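Local coordinates for protein G/U mismatch-specific DNA glycosylase (Deinococcus radiodurans, PDB 2C2Q) that is a mismatch-specific DNA glycosylase of the uracil-DNA glycosylase superfamily, a family of DNA repair enzymes, at residues G81-D84 and V85-H89; L130-T134 and G135-Y139. The protein carries 1 engineered substitution. All blocks are in the same frame, centred on the assembly; numbering follows the deposited sequence.

Interaction 1 (G81-D84 and V85-H89)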
loop_
_atom_site.group_PDB
_atom_site.type_symbol
_atom_site.label_atom_id
_atom_site.label_comp_id
_atom_site.label_asym_id
_atom_site.label_seq_id
_atom_site.Cartn_x
_atom_site.Cartn_y
_atom_site.Cartn_z
ATOM N N GLY A 81 -3.456 3.173 -6.440
ATOM C CA GLY A 81 -4.516 3.120 -5.404
ATOM C C GLY A 81 -3.950 2.823 -4.024
ATOM O O GLY A 81 -2.718 2.630 -3.849
ATOM N N LEU A 82 -4.847 2.707 -3.046
ATOM C CA LEU A 82 -4.450 2.638 -1.657
ATOM C C LEU A 82 -5.464 1.831 -0.871
ATOM O O LEU A 82 -6.710 1.963 -1.090
ATOM C CB LEU A 82 -4.401 4.025 -0.980
ATOM C CG LEU A 82 -3.330 5.009 -1.492
ATOM C CD1 LEU A 82 -3.616 6.350 -0.911
ATOM C CD2 LEU A 82 -1.933 4.407 -1.011
ATOM N N THR A 83 -4.951 1.040 0.032
ATOM C CA THR A 83 -5.766 0.467 1.137
ATOM C C THR A 83 -4.821 0.047 2.293
ATOM O O THR A 83 -3.629 0.298 2.212
ATOM C CB THR A 83 -6.653 -0.712 0.637
ATOM O OG1 THR A 83 -7.491 -1.191 1.710
ATOM C CG2 THR A 83 -5.799 -1.926 0.170
ATOM N N ASP A 84 -5.343 -0.632 3.307
ATOM C CA ASP A 84 -4.554 -1.121 4.432
ATOM C C ASP A 84 -5.086 -2.469 4.876
ATOM O O ASP A 84 -6.259 -2.766 4.669
ATOM C CB ASP A 84 -4.681 -0.173 5.619
ATOM C CG ASP A 84 -3.918 1.148 5.426
ATOM O OD1 ASP A 84 -2.773 1.153 4.877
ATOM O OD2 ASP A 84 -4.368 2.233 5.875
ATOM N N VAL A 85 -4.264 -3.224 5.576
ATOM C CA VAL A 85 -4.732 -4.526 6.086
ATOM C C VAL A 85 -5.781 -4.325 7.171
ATOM O O VAL A 85 -6.744 -5.101 7.287
ATOM C CB VAL A 85 -3.534 -5.367 6.585
ATOM C CG1 VAL A 85 -3.985 -6.777 7.030
ATOM C CG2 VAL A 85 -2.423 -5.461 5.487
ATOM N N ALA A 86 -5.599 -3.298 7.997
ATOM C CA ALA A 86 -6.563 -2.916 9.032
ATOM C C ALA A 86 -7.235 -1.561 8.672
ATOM O O ALA A 86 -6.550 -0.524 8.550
ATOM C CB ALA A 86 -5.886 -2.831 10.356
ATOM N N LYS A 87 -8.558 -1.569 8.504
ATOM C CA LYS A 87 -9.257 -0.383 8.026
ATOM C C LYS A 87 -10.140 0.324 9.095
ATOM O O LYS A 87 -10.577 1.430 8.893
ATOM C CB LYS A 87 -10.138 -0.771 6.857
ATOM C CG LYS A 87 -9.369 -1.060 5.569
ATOM C CD LYS A 87 -8.564 0.174 5.026
ATOM C CE LYS A 87 -9.462 1.381 4.809
ATOM N NZ LYS A 87 -8.826 2.461 3.952
ATOM N N ARG A 88 -10.469 -0.414 10.158
ATOM C CA ARG A 88 -11.392 0.073 11.192
ATOM C C ARG A 88 -10.711 0.487 12.491
ATOM O O ARG A 88 -11.419 0.837 13.465
ATOM C CB ARG A 88 -12.396 -1.062 11.523
ATOM C CG ARG A 88 -13.258 -1.474 10.292
ATOM C CD ARG A 88 -14.370 -2.503 10.631
ATOM N NE ARG A 88 -15.214 -2.827 9.474
ATOM C CZ ARG A 88 -14.829 -3.630 8.467
ATOM N NH1 ARG A 88 -13.611 -4.171 8.447
ATOM N NH2 ARG A 88 -15.677 -3.900 7.472
ATOM N N HIS A 89 -9.369 0.420 12.535
ATOM C CA HIS A 89 -8.620 0.773 13.722
ATOM C C HIS A 89 -7.392 1.565 13.266
ATOM O O HIS A 89 -6.914 1.393 12.152
ATOM C CB HIS A 89 -8.118 -0.493 14.452
ATOM C CG HIS A 89 -9.217 -1.423 14.911
ATOM N ND1 HIS A 89 -9.843 -2.321 14.067
ATOM C CD2 HIS A 89 -9.796 -1.584 16.131
ATOM C CE1 HIS A 89 -10.756 -3.005 14.751
ATOM N NE2 HIS A 89 -10.754 -2.567 16.005
HETATM O O HOH W 1 -6.806 3.273 5.726
#
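The side chain of Lys87 folds back over the end of the strand and lies across Thr83 and Asp84. Its methylenes make the contact. Lys87 CD sits 3.7 Å from Thr83 OG1, and the two side chains cross at about a right angle. Lys87 CD is also 3.9 Å from Asp84 CB, while Lys87 CG is 3.7 Å from Asp84 O. Successive bends at chi2 (-62°) and chi3 (-56°) bring CD alongside both residues.

This is the C-terminal end of strand 80-84, an edge strand of the central sheet. In the uracil-DNA glycosylase fold the pocket lies at this end of the parallel strands. An acetate ion, probably from the crystallisation liquor, is modelled beside the Asp84 side chain; such ions often mark pockets.

The carboxylate and the ammonium do not touch: Asp84 OD2 and Lys87 NZ are 4.9 Å apart. One water joins them. It donates to Asp84 OD2 at 2.7 Å and accepts from Lys87 NZ at 2.8 Å. Lys87 NZ also makes a salt bridge with Asp20 and a hydrogen bond to Val18 O. Asp20 takes a hydrogen bond from Thr83 as well. Asp84 N and Ala86 O are buried with no hydrogen-bond partner in the model.

Interaction 2 (L130-T134 and G135-Y139)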
loop_
_atom_site.group_PDB
_atom_site.type_symbol
_atom_site.label_atom_id
_atom_site.label_comp_id
_atom_site.label_asym_id
_atom_site.label_seq_id
_atom_site.Cartn_x
_atom_site.Cartn_y
_atom_site.Cartn_z
ATOM N N LEU A 130 0.432 -12.651 4.095
ATOM C CA LEU A 130 1.058 -13.793 3.430
ATOM C C LEU A 130 1.286 -14.960 4.385
ATOM O O LEU A 130 1.571 -16.076 3.932
ATOM C CB LEU A 130 2.372 -13.386 2.730
ATOM C CG LEU A 130 2.301 -12.305 1.642
ATOM C CD1 LEU A 130 3.697 -11.830 1.198
ATOM C CD2 LEU A 130 1.481 -12.771 0.437
ATOM N N GLY A 131 1.146 -14.707 5.691
ATOM C CA GLY A 131 1.334 -15.727 6.728
ATOM C C GLY A 131 2.789 -16.150 6.932
ATOM O O GLY A 131 3.059 -17.222 7.486
ATOM N N VAL A 132 3.729 -15.334 6.464
ATOM C CA VAL A 132 5.140 -15.600 6.674
ATOM C C VAL A 132 5.719 -14.512 7.603
ATOM O O VAL A 132 5.422 -13.323 7.427
ATOM C CB VAL A 132 5.912 -15.720 5.333
ATOM C CG1 VAL A 132 5.375 -16.897 4.509
ATOM C CG2 VAL A 132 5.818 -14.451 4.511
ATOM N N PRO A 133 6.507 -14.912 8.608
ATOM C CA PRO A 133 7.146 -13.951 9.508
ATOM C C PRO A 133 7.970 -12.935 8.731
ATOM O O PRO A 133 8.563 -13.270 7.680
ATOM C CB PRO A 133 8.067 -14.834 10.384
ATOM C CG PRO A 133 8.174 -16.126 9.656
ATOM C CD PRO A 133 6.829 -16.306 8.982
ATOM N N THR A 134 7.997 -11.699 9.230
ATOM C CA THR A 134 8.735 -10.619 8.584
ATOM C C THR A 134 10.179 -11.018 8.282
ATOM O O THR A 134 10.734 -10.618 7.253
ATOM C CB THR A 134 8.694 -9.333 9.440
ATOM O OG1 THR A 134 9.217 -9.610 10.750
ATOM C CG2 THR A 134 7.251 -8.887 9.686
ATOM N N GLY A 135 10.775 -11.829 9.166
ATOM C CA GLY A 135 12.178 -12.234 9.030
ATOM C C GLY A 135 12.447 -13.027 7.772
ATOM O O GLY A 135 13.578 -13.046 7.273
ATOM N N LYS A 136 11.391 -13.657 7.248
ATOM C CA LYS A 136 11.427 -14.414 5.991
ATOM C C LYS A 136 11.129 -13.632 4.692
ATOM O O LYS A 136 11.241 -14.191 3.577
ATOM C CB LYS A 136 10.463 -15.607 6.107
ATOM C CG LYS A 136 11.116 -16.894 6.638
ATOM C CD LYS A 136 11.787 -16.704 7.994
ATOM C CE LYS A 136 12.641 -17.927 8.343
ATOM N NZ LYS A 136 13.794 -17.550 9.205
ATOM N N LEU A 137 10.746 -12.361 4.797
ATOM C CA LEU A 137 10.353 -11.618 3.603
ATOM C C LEU A 137 11.474 -10.736 3.091
ATOM O O LEU A 137 11.938 -9.844 3.811
ATOM C CB LEU A 137 9.108 -10.755 3.894
ATOM C CG LEU A 137 7.839 -11.544 4.197
ATOM C CD1 LEU A 137 6.761 -10.700 4.854
ATOM C CD2 LEU A 137 7.348 -12.245 2.940
ATOM N N PRO A 138 11.930 -10.956 1.859
ATOM C CA PRO A 138 12.838 -9.988 1.238
ATOM C C PRO A 138 12.041 -8.766 0.763
ATOM O O PRO A 138 10.835 -8.879 0.585
ATOM C CB PRO A 138 13.419 -10.777 0.053
ATOM C CG PRO A 138 12.280 -11.676 -0.359
ATOM C CD PRO A 138 11.660 -12.100 0.965
ATOM N N TYR A 139 12.714 -7.636 0.591
ATOM C CA TYR A 139 12.156 -6.469 -0.076
ATOM C C TYR A 139 12.143 -6.681 -1.596
ATOM O O TYR A 139 13.014 -7.369 -2.143
ATOM C CB TYR A 139 13.001 -5.259 0.253
ATOM C CG TYR A 139 12.868 -4.822 1.696
ATOM C CD1 TYR A 139 11.624 -4.512 2.229
ATOM C CD2 TYR A 139 13.989 -4.755 2.544
ATOM C CE1 TYR A 139 11.475 -4.113 3.548
ATOM C CE2 TYR A 139 13.861 -4.351 3.877
ATOM C CZ TYR A 139 12.590 -4.014 4.365
ATOM O OH TYR A 139 12.414 -3.619 5.663
#
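Leu137 turns its side chain back toward Leu130 and Val132, and this gives the contact its apolar part. Leu137 CD2 meets Leu130 CD1 at 4.1 Å, the two leucines running at a slant to each other. Val132 comes in at about a right angle to Leu137. Val132 CG2 lies 3.9 Å from Leu137 CD1. The modelled approach of this branch to the other methyl of Leu137 is too close to be trusted. In Leu137, chi1 of -66° puts CG opposite the carbonyl carbon. A chi2 of 164° then sets the methyls, CD2 reaching Leu130 and CD1 lying by Val132. The same side chain rests on Ala126 and Ser127 of helix 123-130, and it is buried. On the outer side, Pro133 CG touches Lys136 CD at 4.0 Å. Both residues are exposed, and only the aliphatic part of the lysine takes part in this touch.

The polar part is carried by the backbone. Lys136 N donates to Pro133 O at 2.9 Å. Leu137 N donates to Thr134 O at 3.0 Å, and this bond is the straighter, with an N-H...O angle of 166°.

Two further bonds tie the loop to the preceding helix. Ser127 OG bonds to Val132 O, and Lys123 NZ bonds to Leu137 O.

Gly131, with positive phi, is the first residue to leave the helical conformation after helix 123-130. The chain then winds through two overlapping beta turns, 133-136 close to type III and 134-137 type I. Together they form a short 3-10 turn, set in the surface loop between helix 123-130 and strand 140-141.

Overall arrangement
Interactions 1 and 2 follow each other in series along the chain, both within the part that belongs to the uracil-DNA glycosylase superfamily. Their centres are about 19 Å apart. Their nearest atoms are about 8 Å apart, so they do not touch. They relate to the two outer edges of the sheet: interaction 1 closes strand 80-84 at one, and interaction 2 leads into strand 140-141 at the other. Interaction 1 is buried, its centre about 8 Å from the centre of the chain. Interaction 2 lies at the surface, about 16 Å from that centre. The acetate is modelled at interaction 1, too close to Asp84 to read as an ordinary contact.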